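Local coordinates for protein toxin-antitoxin system toxin HepN family (Shewanella oneidensis MR-1, PDB 6M6U) that cleaves mRNA as the toxin of a type VII toxin-antitoxin pair and is neutralised by its cognate antitoxin MntA, mostly through tri-AMPylation, at residues Q20-D25 against D37-N42; S27-D32 against I111-V116; I53-N58 against G64-S69; K91-L96 against L120-Q125. All blocks are in the same frame, centred on the assembly; numbering follows the deposited sequence.

In the fold
All four contacts tie together helices and connecting loops of one HEPN-type all-helical bundle. Interactions 1 and 2 share one end of it: Y23 and V39 of the first pack on F29 of the second, so helices 3-23, 33-60 and 109-118 meet in one apolar cluster. Interaction 3 lies on the other side of the chain's centre, where helix 33-60, also used by interaction 1, turns into the next loop; there the chemistry is more polar and the MntA chain comes close. Interaction 4 is the most central, wholly buried, and links to interaction 2 through V115 against M93 and L96. Interactions 1 and 3 adjoin other chains, whereas 2 and 4 are internal.

Interaction 1 of 4, residues Q20-D25 against D37-N42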
loop_
_atom_site.group_PDB
_atom_site.type_symbol
_atom_site.label_atom_id
_atom_site.label_comp_id
_atom_site.label_asym_id
_atom_site.label_seq_id
_atom_site.Cartn_x
_atom_site.Cartn_y
_atom_site.Cartn_z
ATOM N N GLN B 20 -43.461 37.088 -21.048
ATOM C CA GLN B 20 -44.376 38.046 -21.662
ATOM C C GLN B 20 -45.423 38.530 -20.666
ATOM O O GLN B 20 -45.770 39.717 -20.645
ATOM C CB GLN B 20 -45.039 37.422 -22.888
ATOM C CG GLN B 20 -44.085 37.247 -24.061
ATOM C CD GLN B 20 -44.568 36.227 -25.072
ATOM O OE1 GLN B 20 -45.493 35.457 -24.807
ATOM N NE2 GLN B 20 -43.937 36.213 -26.241
ATOM N N GLN B 21 -45.922 37.629 -19.820
ATOM C CA GLN B 21 -46.957 38.004 -18.860
ATOM C C GLN B 21 -46.403 38.906 -17.762
ATOM O O GLN B 21 -47.051 39.882 -17.368
ATOM C CB GLN B 21 -47.585 36.745 -18.264
ATOM C CG GLN B 21 -48.571 36.992 -17.140
ATOM C CD GLN B 21 -49.455 35.786 -16.888
ATOM O OE1 GLN B 21 -49.876 35.531 -15.757
ATOM N NE2 GLN B 21 -49.743 35.039 -17.953
ATOM N N VAL B 22 -45.208 38.597 -17.256
ATOM C CA VAL B 22 -44.642 39.371 -16.155
ATOM C C VAL B 22 -44.126 40.717 -16.644
ATOM O O VAL B 22 -44.225 41.728 -15.938
ATOM C CB VAL B 22 -43.543 38.554 -15.448
ATOM C CG1 VAL B 22 -42.731 39.433 -14.505
ATOM C CG2 VAL B 22 -44.164 37.402 -14.679
ATOM N N TYR B 23 -43.576 40.761 -17.860
ATOM C CA TYR B 23 -43.055 42.016 -18.393
ATOM C C TYR B 23 -44.174 42.939 -18.861
ATOM O O TYR B 23 -43.998 44.164 -18.861
ATOM C CB TYR B 23 -42.063 41.734 -19.530
ATOM C CG TYR B 23 -41.540 42.968 -20.237
ATOM C CD1 TYR B 23 -40.430 43.654 -19.757
ATOM C CD2 TYR B 23 -42.153 43.439 -21.393
ATOM C CE1 TYR B 23 -39.954 44.784 -20.405
ATOM C CE2 TYR B 23 -41.686 44.562 -22.044
ATOM C CZ TYR B 23 -40.587 45.230 -21.547
ATOM O OH TYR B 23 -40.128 46.351 -22.201
ATOM N N GLY B 24 -45.315 42.375 -19.257
ATOM C CA GLY B 24 -46.496 43.178 -19.539
ATOM C C GLY B 24 -46.282 44.153 -20.679
ATOM O O GLY B 24 -45.821 43.791 -21.767
ATOM N N ASP B 25 -46.629 45.415 -20.429
ATOM C CA ASP B 25 -46.434 46.457 -21.429
ATOM C C ASP B 25 -45.023 47.027 -21.405
ATOM O O ASP B 25 -44.583 47.602 -22.407
ATOM C CB ASP B 25 -47.463 47.574 -21.224
ATOM C CG ASP B 25 -47.368 48.220 -19.852
ATOM O OD1 ASP B 25 -46.297 48.758 -19.512
ATOM O OD2 ASP B 25 -48.369 48.188 -19.108
ATOM N N ASP B 37 -36.187 40.190 -11.657
ATOM C CA ASP B 37 -35.876 38.865 -11.131
ATOM C C ASP B 37 -36.673 37.778 -11.846
ATOM O O ASP B 37 -36.124 36.741 -12.236
ATOM C CB ASP B 37 -36.157 38.825 -9.629
ATOM C CG ASP B 37 -35.200 39.690 -8.825
ATOM O OD1 ASP B 37 -34.155 40.105 -9.371
ATOM O OD2 ASP B 37 -35.490 39.941 -7.634
ATOM N N SER B 38 -37.974 38.008 -12.040
ATOM C CA SER B 38 -38.826 36.976 -12.626
ATOM C C SER B 38 -38.545 36.795 -14.113
ATOM O O SER B 38 -38.573 35.668 -14.621
ATOM C CB SER B 38 -40.297 37.315 -12.396
ATOM O OG SER B 38 -41.129 36.328 -12.978
ATOM N N VAL B 39 -38.287 37.888 -14.832
ATOM C CA VAL B 39 -37.917 37.771 -16.240
ATOM C C VAL B 39 -36.572 37.069 -16.375
ATOM O O VAL B 39 -36.398 36.167 -17.204
ATOM C CB VAL B 39 -37.899 39.157 -16.910
ATOM C CG1 VAL B 39 -37.247 39.075 -18.287
ATOM C CG2 VAL B 39 -39.316 39.721 -17.013
ATOM N N ILE B 40 -35.604 37.464 -15.547
ATOM C CA ILE B 40 -34.264 36.894 -15.635
ATOM C C ILE B 40 -34.293 35.400 -15.325
ATOM O O ILE B 40 -33.624 34.603 -15.994
ATOM C CB ILE B 40 -33.306 37.662 -14.706
ATOM C CG1 ILE B 40 -33.025 39.057 -15.279
ATOM C CG2 ILE B 40 -32.021 36.881 -14.482
ATOM C CD1 ILE B 40 -32.268 39.971 -14.337
ATOM N N LEU B 41 -35.088 34.994 -14.333
ATOM C CA LEU B 41 -35.137 33.582 -13.966
ATOM C C LEU B 41 -35.771 32.751 -15.074
ATOM O O LEU B 41 -35.288 31.660 -15.403
ATOM C CB LEU B 41 -35.895 33.396 -12.654
ATOM C CG LEU B 41 -35.886 31.936 -12.173
ATOM C CD1 LEU B 41 -34.615 31.635 -11.386
ATOM C CD2 LEU B 41 -37.112 31.621 -11.341
ATOM N N ASN B 42 -36.854 33.251 -15.669
ATOM C CA ASN B 42 -37.484 32.507 -16.750
ATOM C C ASN B 42 -36.655 32.539 -18.031
ATOM O O ASN B 42 -36.770 31.620 -18.847
ATOM C CB ASN B 42 -38.897 33.033 -16.991
ATOM C CG ASN B 42 -39.891 32.523 -15.958
ATOM O OD1 ASN B 42 -40.223 31.333 -15.931
ATOM N ND2 ASN B 42 -40.369 33.421 -15.099
#
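The last turn of helix 3-23 lies beside the early part of helix 33-60, and the two backbones come nearest at V22 and V39, whose CA atoms are 6.9 Å apart. V22 points across the gap and meets S38 with both methyls: CG2 is 3.6 Å from S38 OG, and CG1 rests against S38 CB at 3.9 Å. The small, beta-branched valine suits this place because its two branches can straddle a short serine. S38 OG lies anti to its backbone N (chi1 179°), which carries the hydroxyl out toward V22. V39 adds an apolar patch beside it: its CG2 touches V22 CG1 at 4.2 Å and approaches Y23 CB at the same distance. The tyrosine ring itself leads off toward F29 and helix 109-118, so across this contact Y23 offers its CB. Just beyond, the first helix ends at G24, where phi turns positive, as glycine readily allows. One turn on from S38, N42 folds back on its own helix, and N42 ND2 donates to S38 O at 2.9 Å. That carbonyl also accepts the helical bond from N42 N, the two donors arriving from opposite faces of its plane. The buried S38 hydroxyl has its polar partner in D37 of the second subunit, and D37 of this chain forms a salt bridge with R18 of that subunit. The contact between the helices therefore rests on van der Waals packing, while the serine hydroxyl beneath the V22 methyls makes its hydrogen bond across the interface between subunits.

Interaction 2 of 4, residues S27-D32 against I111-V116; sequences SQFKQD and IVVHVV
F29 carries this contact, reaching from the loop 27-32 to two adjacent valines on helix 109-118. Its ring meets them obliquely. The CD2 atom of F29 lies 3.4 Å from V113 CG2, a close approach, and that same methyl also touches the neighbouring ring atom CE2. Farther out, F29 CZ is 3.7 Å from V112 CG1. One side of the ring thus runs past both valines in turn, with the phenylalanine crossing V112 at about a right angle and sliding past V113 in the opposite direction. With CG anti to the backbone N (chi1 176°), F29 projects its ring from the loop into the bundle. A flat aromatic suits this position because it can span successive residues of a helix, and the short, branched valines present a methyl each to the ring. Y23 and V39 pack on the same ring from helices 3-23 and 33-60, the Y23 ring meeting that of F29 at a steep angle.

Polar interactions belong to the loop and its ends. D32 N bonds to Q28 O at 3.1 Å, closing a turn, while F29 O accepts from the side chain of Q36. D32 stands at the N-cap of helix 33-60: its OD1 takes the backbone N-H of T34, as an aspartate readily does at a helix start. A connection between two helices of an all-helical bundle is thereby fastened twice, by the D32 N-cap and by the F29 ring packed on helix 109-118, at one end of the HEPN fold.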
loop_
_atom_site.group_PDB
_atom_site.type_symbol
_atom_site.label_atom_id
_atom_site.label_comp_id
_atom_site.label_asym_id
_atom_site.label_seq_id
_atom_site.Cartn_x
_atom_site.Cartn_y
_atom_site.Cartn_z
ATOM N N SER B 27 -43.855 49.244 -18.913
ATOM C CA SER B 27 -43.736 50.529 -18.226
ATOM C C SER B 27 -43.074 50.399 -16.861
ATOM O O SER B 27 -42.460 51.359 -16.380
ATOM C CB SER B 27 -45.114 51.175 -18.077
ATOM O OG SER B 27 -46.049 50.250 -17.546
ATOM N N GLN B 28 -43.185 49.238 -16.219
ATOM C CA GLN B 28 -42.679 49.059 -14.864
ATOM C C GLN B 28 -41.419 48.208 -14.787
ATOM O O GLN B 28 -40.903 48.000 -13.684
ATOM C CB GLN B 28 -43.765 48.436 -13.977
ATOM C CG GLN B 28 -44.935 49.361 -13.678
ATOM C CD GLN B 28 -44.505 50.648 -12.994
ATOM O OE1 GLN B 28 -44.678 51.741 -13.536
ATOM N NE2 GLN B 28 -43.945 50.523 -11.795
ATOM N N PHE B 29 -40.896 47.725 -15.916
ATOM C CA PHE B 29 -39.845 46.712 -15.857
ATOM C C PHE B 29 -38.533 47.287 -15.337
ATOM O O PHE B 29 -37.918 46.726 -14.423
ATOM C CB PHE B 29 -39.626 46.076 -17.224
ATOM C CG PHE B 29 -38.493 45.095 -17.241
ATOM C CD1 PHE B 29 -38.663 43.817 -16.737
ATOM C CD2 PHE B 29 -37.246 45.462 -17.722
ATOM C CE1 PHE B 29 -37.614 42.913 -16.733
ATOM C CE2 PHE B 29 -36.192 44.562 -17.723
ATOM C CZ PHE B 29 -36.376 43.287 -17.228
ATOM N N LYS B 30 -38.069 48.390 -15.927
ATOM C CA LYS B 30 -36.781 48.947 -15.531
ATOM C C LYS B 30 -36.787 49.496 -14.112
ATOM O O LYS B 30 -35.715 49.811 -13.585
ATOM C CB LYS B 30 -36.360 50.042 -16.512
ATOM C CG LYS B 30 -35.924 49.520 -17.869
ATOM C CD LYS B 30 -35.827 50.642 -18.891
ATOM C CE LYS B 30 -34.888 51.743 -18.422
ATOM N NZ LYS B 30 -33.494 51.249 -18.248
ATOM N N GLN B 31 -37.955 49.604 -13.482
ATOM C CA GLN B 31 -38.085 50.114 -12.123
ATOM C C GLN B 31 -38.121 49.016 -11.068
ATOM O O GLN B 31 -37.513 49.165 -10.003
ATOM C CB GLN B 31 -39.357 50.964 -12.008
ATOM C CG GLN B 31 -39.838 51.177 -10.582
ATOM C CD GLN B 31 -41.122 51.984 -10.505
ATOM O OE1 GLN B 31 -42.225 51.428 -10.504
ATOM N NE2 GLN B 31 -40.980 53.304 -10.436
ATOM N N ASP B 32 -38.815 47.915 -11.341
ATOM C CA ASP B 32 -39.172 46.927 -10.328
ATOM C C ASP B 32 -38.158 45.784 -10.344
ATOM O O ASP B 32 -38.082 45.023 -11.315
ATOM C CB ASP B 32 -40.590 46.419 -10.582
ATOM C CG ASP B 32 -41.218 45.781 -9.358
ATOM O OD1 ASP B 32 -40.544 44.983 -8.680
ATOM O OD2 ASP B 32 -42.395 46.081 -9.070
ATOM N N ILE B 111 -30.596 45.702 -22.731
ATOM C CA ILE B 111 -30.422 44.537 -23.595
ATOM C C ILE B 111 -31.407 43.441 -23.209
ATOM O O ILE B 111 -31.920 42.716 -24.069
ATOM C CB ILE B 111 -28.968 44.030 -23.555
ATOM C CG1 ILE B 111 -27.980 45.207 -23.532
ATOM C CG2 ILE B 111 -28.700 43.134 -24.757
ATOM C CD1 ILE B 111 -26.517 44.779 -23.544
ATOM N N VAL B 112 -31.700 43.313 -21.912
ATOM C CA VAL B 112 -32.752 42.394 -21.481
ATOM C C VAL B 112 -34.087 42.795 -22.092
ATOM O O VAL B 112 -34.835 41.947 -22.593
ATOM C CB VAL B 112 -32.827 42.340 -19.943
ATOM C CG1 VAL B 112 -34.008 41.483 -19.498
ATOM C CG2 VAL B 112 -31.526 41.797 -19.359
ATOM N N VAL B 113 -34.404 44.093 -22.070
ATOM C CA VAL B 113 -35.644 44.564 -22.682
ATOM C C VAL B 113 -35.622 44.320 -24.186
ATOM O O VAL B 113 -36.613 43.862 -24.770
ATOM C CB VAL B 113 -35.882 46.048 -22.343
ATOM C CG1 VAL B 113 -36.761 46.710 -23.398
ATOM C CG2 VAL B 113 -36.519 46.179 -20.968
ATOM N N HIS B 114 -34.492 44.611 -24.837
ATOM C CA HIS B 114 -34.383 44.348 -26.269
ATOM C C HIS B 114 -34.550 42.863 -26.567
ATOM O O HIS B 114 -35.128 42.491 -27.596
ATOM C CB HIS B 114 -33.043 44.861 -26.801
ATOM C CG HIS B 114 -32.970 44.923 -28.298
ATOM N ND1 HIS B 114 -32.106 44.142 -29.036
ATOM C CD2 HIS B 114 -33.652 45.678 -29.194
ATOM C CE1 HIS B 114 -32.261 44.411 -30.321
ATOM N NE2 HIS B 114 -33.193 45.339 -30.443
ATOM N N VAL B 115 -34.062 41.998 -25.673
ATOM C CA VAL B 115 -34.260 40.563 -25.847
ATOM C C VAL B 115 -35.724 40.195 -25.636
ATOM O O VAL B 115 -36.303 39.431 -26.417
ATOM C CB VAL B 115 -33.329 39.775 -24.905
ATOM C CG1 VAL B 115 -33.743 38.313 -24.839
ATOM C CG2 VAL B 115 -31.884 39.892 -25.371
ATOM N N VAL B 116 -36.350 40.740 -24.587
ATOM C CA VAL B 116 -37.759 40.451 -24.323
ATOM C C VAL B 116 -38.633 40.864 -25.502
ATOM O O VAL B 116 -39.618 40.187 -25.825
ATOM C CB VAL B 116 -38.209 41.147 -23.020
ATOM C CG1 VAL B 116 -39.723 41.057 -22.849
ATOM C CG2 VAL B 116 -37.503 40.534 -21.823
#

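Interaction 3 of 4, residues I53-N58 against G64-S69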
loop_
_atom_site.group_PDB
_atom_site.type_symbol
_atom_site.label_atom_id
_atom_site.label_comp_id
_atom_site.label_asym_id
_atom_site.label_seq_id
_atom_site.Cartn_x
_atom_site.Cartn_y
_atom_site.Cartn_z
ATOM N N ILE B 53 -31.712 20.281 -24.472
ATOM C CA ILE B 53 -32.002 19.718 -25.789
ATOM C C ILE B 53 -30.711 19.509 -26.567
ATOM O O ILE B 53 -30.479 18.445 -27.153
ATOM C CB ILE B 53 -32.974 20.631 -26.559
ATOM C CG1 ILE B 53 -34.372 20.577 -25.942
ATOM C CG2 ILE B 53 -33.001 20.269 -28.039
ATOM C CD1 ILE B 53 -35.230 21.766 -26.306
ATOM N N ALA B 54 -29.855 20.532 -26.586
ATOM C CA ALA B 54 -28.598 20.446 -27.318
ATOM C C ALA B 54 -27.726 19.317 -26.782
ATOM O O ALA B 54 -27.251 18.469 -27.547
ATOM C CB ALA B 54 -27.863 21.782 -27.238
ATOM N N ASN B 55 -27.503 19.297 -25.460
ATOM C CA ASN B 55 -26.707 18.240 -24.839
ATOM C C ASN B 55 -27.268 16.862 -25.164
ATOM O O ASN B 55 -26.511 15.905 -25.363
ATOM C CB ASN B 55 -26.662 18.434 -23.322
ATOM C CG ASN B 55 -25.896 19.674 -22.908
ATOM O OD1 ASN B 55 -25.047 20.172 -23.650
ATOM N ND2 ASN B 55 -26.190 20.179 -21.710
ATOM N N HIS B 56 -28.596 16.746 -25.209
ATOM C CA HIS B 56 -29.232 15.464 -25.492
ATOM C C HIS B 56 -28.913 14.994 -26.906
ATOM O O HIS B 56 -28.492 13.848 -27.112
ATOM C CB HIS B 56 -30.742 15.592 -25.280
ATOM C CG HIS B 56 -31.529 14.398 -25.721
ATOM N ND1 HIS B 56 -31.667 13.269 -24.942
ATOM C CD2 HIS B 56 -32.245 14.168 -26.847
ATOM C CE1 HIS B 56 -32.424 12.391 -25.575
ATOM N NE2 HIS B 56 -32.789 12.912 -26.732
ATOM N N ILE B 57 -29.094 15.879 -27.892
ATOM C CA ILE B 57 -28.930 15.495 -29.292
ATOM C C ILE B 57 -27.473 15.166 -29.601
ATOM O O ILE B 57 -27.181 14.191 -30.304
ATOM C CB ILE B 57 -29.474 16.607 -30.209
ATOM C CG1 ILE B 57 -30.993 16.714 -30.060
ATOM C CG2 ILE B 57 -29.100 16.344 -31.657
ATOM C CD1 ILE B 57 -31.571 17.973 -30.640
ATOM N N ASN B 58 -26.536 15.962 -29.076
ATOM C CA ASN B 58 -25.119 15.685 -29.301
ATOM C C ASN B 58 -24.726 14.313 -28.765
ATOM O O ASN B 58 -23.872 13.633 -29.346
ATOM C CB ASN B 58 -24.256 16.773 -28.661
ATOM C CG ASN B 58 -24.323 18.090 -29.416
ATOM O OD1 ASN B 58 -24.307 18.115 -30.650
ATOM N ND2 ASN B 58 -24.406 19.194 -28.679
ATOM N N GLY B 64 -20.287 14.688 -30.618
ATOM C CA GLY B 64 -19.159 15.186 -29.860
ATOM C C GLY B 64 -19.509 15.422 -28.404
ATOM O O GLY B 64 -20.675 15.307 -28.010
ATOM N N ILE B 65 -18.505 15.736 -27.591
ATOM C CA ILE B 65 -18.696 16.082 -26.188
ATOM C C ILE B 65 -18.682 17.616 -26.093
ATOM O O ILE B 65 -17.639 18.224 -26.370
ATOM C CB ILE B 65 -17.614 15.466 -25.297
ATOM C CG1 ILE B 65 -17.548 13.952 -25.506
ATOM C CG2 ILE B 65 -17.872 15.799 -23.832
ATOM C CD1 ILE B 65 -16.281 13.330 -24.976
ATOM N N PRO B 66 -19.796 18.249 -25.740
ATOM C CA PRO B 66 -19.788 19.717 -25.613
ATOM C C PRO B 66 -18.879 20.173 -24.480
ATOM O O PRO B 66 -19.098 19.849 -23.309
ATOM C CB PRO B 66 -21.259 20.055 -25.339
ATOM C CG PRO B 66 -21.873 18.779 -24.859
ATOM C CD PRO B 66 -21.140 17.683 -25.560
ATOM N N GLN B 67 -17.841 20.932 -24.846
ATOM C CA GLN B 67 -16.910 21.486 -23.869
ATOM C C GLN B 67 -17.550 22.544 -22.979
ATOM O O GLN B 67 -16.940 22.931 -21.976
ATOM C CB GLN B 67 -15.693 22.085 -24.583
ATOM C CG GLN B 67 -15.185 21.259 -25.755
ATOM C CD GLN B 67 -13.782 21.652 -26.190
ATOM O OE1 GLN B 67 -13.603 22.570 -26.999
ATOM N NE2 GLN B 67 -12.782 20.947 -25.659
ATOM N N SER B 68 -18.746 23.016 -23.323
ATOM C CA SER B 68 -19.469 24.029 -22.563
ATOM C C SER B 68 -20.886 24.090 -23.116
ATOM O O SER B 68 -21.202 23.463 -24.129
ATOM C CB SER B 68 -18.791 25.398 -22.650
ATOM O OG SER B 68 -18.872 25.919 -23.964
ATOM N N SER B 69 -21.740 24.855 -22.434
ATOM C CA SER B 69 -23.118 24.985 -22.888
ATOM C C SER B 69 -23.182 25.610 -24.279
ATOM O O SER B 69 -23.963 25.169 -25.129
ATOM C CB SER B 69 -23.925 25.799 -21.878
ATOM O OG SER B 69 -23.214 26.947 -21.453
#
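The contact belongs to a helix-loop-helix connection, in which the chain leaves helix 33-60 and doubles back along its last turns before entering helix 69-78. P66 is the residue that leans in. Its ring atom CG lies 3.7 Å from N55 OD1, with CB a little farther from the same oxygen, so the proline ring crosses the N55 side chain obliquely at its oxygen. N55 has CG anti to its carbonyl carbon (chi1 -67°), and this brings OD1 toward the loop although the side chain starts off to one side. The oxygen is already gripped, by S72 OG of the next helix and Q112 of the MntA chain. One turn further on, N58 CB approaches P66 CD at 4.5 Å and G64 O at 3.9 Å. The N58 amide turns to helix 69-78, where its ND2 bonds to S72 O. Asparagine suits both positions, its short amide able to accept from the S72 hydroxyl (N55) or donate to the S72 carbonyl (N58). G64 adopts a phi of 142° with psi 173°, which calls for glycine because a CB would jam against the preceding carbonyl O; P66, two residues on, limits its own phi. S68 then N-caps the following helix, its OG accepting from D71 N. The result is a tight helix-to-helix connection with a capped exit, and P66 also packs on Q112 of the antitoxin, placing this turn at the toxin-antitoxin interface.

Interaction 4 of 4, residues K91-L96 against L120-Q125; sequences KKMVGL and LEDFEQ
Helices 84-102 and 120-131 of the HEPN bundle run past each other at these segments with their axes 11.3 Å apart at closest approach and their directions 129° apart. At that separation the long side chain of M93 spans between the backbones. Its terminal methyl sits over one face of the F123 ring, offset toward the rim: M93 CE is 3.9 Å from the ring centroid, a CH-pi contact, and 3.5 Å from F123 CE2. The sulfur takes part more obliquely, SD lying 4.6 Å from the centroid of the F123 ring in a Met-aromatic contact. Bends at chi2 (-86°) and chi3 bring the chain across the face, a shape the flexible, unbranched thioether readily takes. F123 approaches from the opposite direction, its ring also packed against I12, I16, L43, C46 and C50, so that two further helices, 3-23 and 33-60, converge on it in the middle of the chain. D122, buried nearby, has its carboxylate engaged by H119, OD2 accepting from ND1; the M93 methyl carbon CE lies 4.3 Å from that same OD2.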
loop_
_atom_site.group_PDB
_atom_site.type_symbol
_atom_site.label_atom_id
_atom_site.label_comp_id
_atom_site.label_asym_id
_atom_site.label_seq_id
_atom_site.Cartn_x
_atom_site.Cartn_y
_atom_site.Cartn_z
ATOM N N LYS B 91 -26.193 31.406 -28.309
ATOM C CA LYS B 91 -24.982 31.495 -27.503
ATOM C C LYS B 91 -24.867 32.840 -26.792
ATOM O O LYS B 91 -24.380 32.893 -25.655
ATOM C CB LYS B 91 -23.748 31.224 -28.370
ATOM C CG LYS B 91 -23.604 29.754 -28.761
ATOM C CD LYS B 91 -22.641 29.553 -29.923
ATOM C CE LYS B 91 -21.239 30.026 -29.575
ATOM N NZ LYS B 91 -20.270 29.800 -30.692
ATOM N N LYS B 92 -25.315 33.937 -27.420
ATOM C CA LYS B 92 -25.278 35.221 -26.720
ATOM C C LYS B 92 -26.442 35.366 -25.742
ATOM O O LYS B 92 -26.343 36.144 -24.780
ATOM C CB LYS B 92 -25.229 36.394 -27.715
ATOM C CG LYS B 92 -26.168 36.339 -28.904
ATOM C CD LYS B 92 -25.762 37.380 -29.950
ATOM C CE LYS B 92 -25.394 38.715 -29.314
ATOM N NZ LYS B 92 -26.606 39.489 -28.924
ATOM N N MET B 93 -27.535 34.624 -25.954
ATOM C CA MET B 93 -28.539 34.480 -24.904
ATOM C C MET B 93 -27.921 33.930 -23.623
ATOM O O MET B 93 -28.121 34.483 -22.533
ATOM C CB MET B 93 -29.663 33.567 -25.370
ATOM C CG MET B 93 -30.604 34.181 -26.369
ATOM S SD MET B 93 -31.901 35.095 -25.522
ATOM C CE MET B 93 -33.262 34.832 -26.651
ATOM N N VAL B 94 -27.179 32.820 -23.737
ATOM C CA VAL B 94 -26.501 32.235 -22.583
ATOM C C VAL B 94 -25.598 33.264 -21.919
ATOM O O VAL B 94 -25.576 33.393 -20.688
ATOM C CB VAL B 94 -25.709 30.983 -23.005
ATOM C CG1 VAL B 94 -24.994 30.380 -21.807
ATOM C CG2 VAL B 94 -26.628 29.958 -23.656
ATOM N N GLY B 95 -24.837 34.010 -22.722
ATOM C CA GLY B 95 -23.967 35.028 -22.159
ATOM C C GLY B 95 -24.735 36.090 -21.398
ATOM O O GLY B 95 -24.295 36.550 -20.340
ATOM N N LEU B 96 -25.895 36.491 -21.924
ATOM C CA LEU B 96 -26.736 37.445 -21.210
ATOM C C LEU B 96 -27.274 36.841 -19.921
ATOM O O LEU B 96 -27.351 37.527 -18.893
ATOM C CB LEU B 96 -27.886 37.906 -22.101
ATOM C CG LEU B 96 -28.827 38.922 -21.450
ATOM C CD1 LEU B 96 -28.060 40.178 -21.048
ATOM C CD2 LEU B 96 -29.983 39.266 -22.385
ATOM N N LEU B 120 -37.041 36.698 -28.093
ATOM C CA LEU B 120 -37.747 35.499 -27.656
ATOM C C LEU B 120 -38.086 34.588 -28.828
ATOM O O LEU B 120 -38.333 33.394 -28.621
ATOM C CB LEU B 120 -39.017 35.876 -26.892
ATOM C CG LEU B 120 -38.783 36.628 -25.579
ATOM C CD1 LEU B 120 -40.087 36.858 -24.826
ATOM C CD2 LEU B 120 -37.778 35.880 -24.710
ATOM N N GLU B 121 -38.087 35.126 -30.052
ATOM C CA GLU B 121 -38.332 34.310 -31.238
ATOM C C GLU B 121 -37.217 33.300 -31.478
ATOM O O GLU B 121 -37.453 32.272 -32.121
ATOM C CB GLU B 121 -38.499 35.204 -32.468
ATOM C CG GLU B 121 -39.928 35.664 -32.733
ATOM C CD GLU B 121 -40.369 36.813 -31.838
ATOM O OE1 GLU B 121 -41.528 37.256 -31.979
ATOM O OE2 GLU B 121 -39.563 37.277 -31.003
ATOM N N ASP B 122 -36.002 33.577 -30.991
ATOM C CA ASP B 122 -34.906 32.622 -31.144
ATOM C C ASP B 122 -35.225 31.304 -30.449
ATOM O O ASP B 122 -34.985 30.227 -31.006
ATOM C CB ASP B 122 -33.605 33.213 -30.599
ATOM C CG ASP B 122 -33.156 34.447 -31.362
ATOM O OD1 ASP B 122 -33.594 34.625 -32.519
ATOM O OD2 ASP B 122 -32.361 35.235 -30.806
ATOM N N PHE B 123 -35.771 31.372 -29.232
ATOM C CA PHE B 123 -36.228 30.167 -28.550
ATOM C C PHE B 123 -37.283 29.434 -29.367
ATOM O O PHE B 123 -37.242 28.206 -29.491
ATOM C CB PHE B 123 -36.785 30.523 -27.171
ATOM C CG PHE B 123 -35.758 31.046 -26.209
ATOM C CD1 PHE B 123 -34.540 30.402 -26.052
ATOM C CD2 PHE B 123 -36.013 32.185 -25.457
ATOM C CE1 PHE B 123 -33.597 30.880 -25.164
ATOM C CE2 PHE B 123 -35.071 32.670 -24.565
ATOM C CZ PHE B 123 -33.859 32.015 -24.421
ATOM N N GLU B 124 -38.241 30.175 -29.930
ATOM C CA GLU B 124 -39.310 29.549 -30.702
ATOM C C GLU B 124 -38.791 29.016 -32.032
ATOM O O GLU B 124 -39.225 27.954 -32.493
ATOM C CB GLU B 124 -40.447 30.547 -30.917
ATOM C CG GLU B 124 -40.815 31.305 -29.653
ATOM C CD GLU B 124 -42.308 31.497 -29.492
ATOM O OE1 GLU B 124 -42.835 32.512 -29.989
ATOM O OE2 GLU B 124 -42.951 30.623 -28.872
ATOM N N GLN B 125 -37.857 29.738 -32.654
ATOM C CA GLN B 125 -37.213 29.241 -33.867
ATOM C C GLN B 125 -36.426 27.964 -33.585
ATOM O O GLN B 125 -36.442 27.024 -34.390
ATOM C CB GLN B 125 -36.304 30.328 -34.442
ATOM C CG GLN B 125 -35.708 30.023 -35.805
ATOM C CD GLN B 125 -34.813 31.144 -36.304
ATOM O OE1 GLN B 125 -34.929 32.291 -35.864
ATOM N NE2 GLN B 125 -33.909 30.817 -37.221
#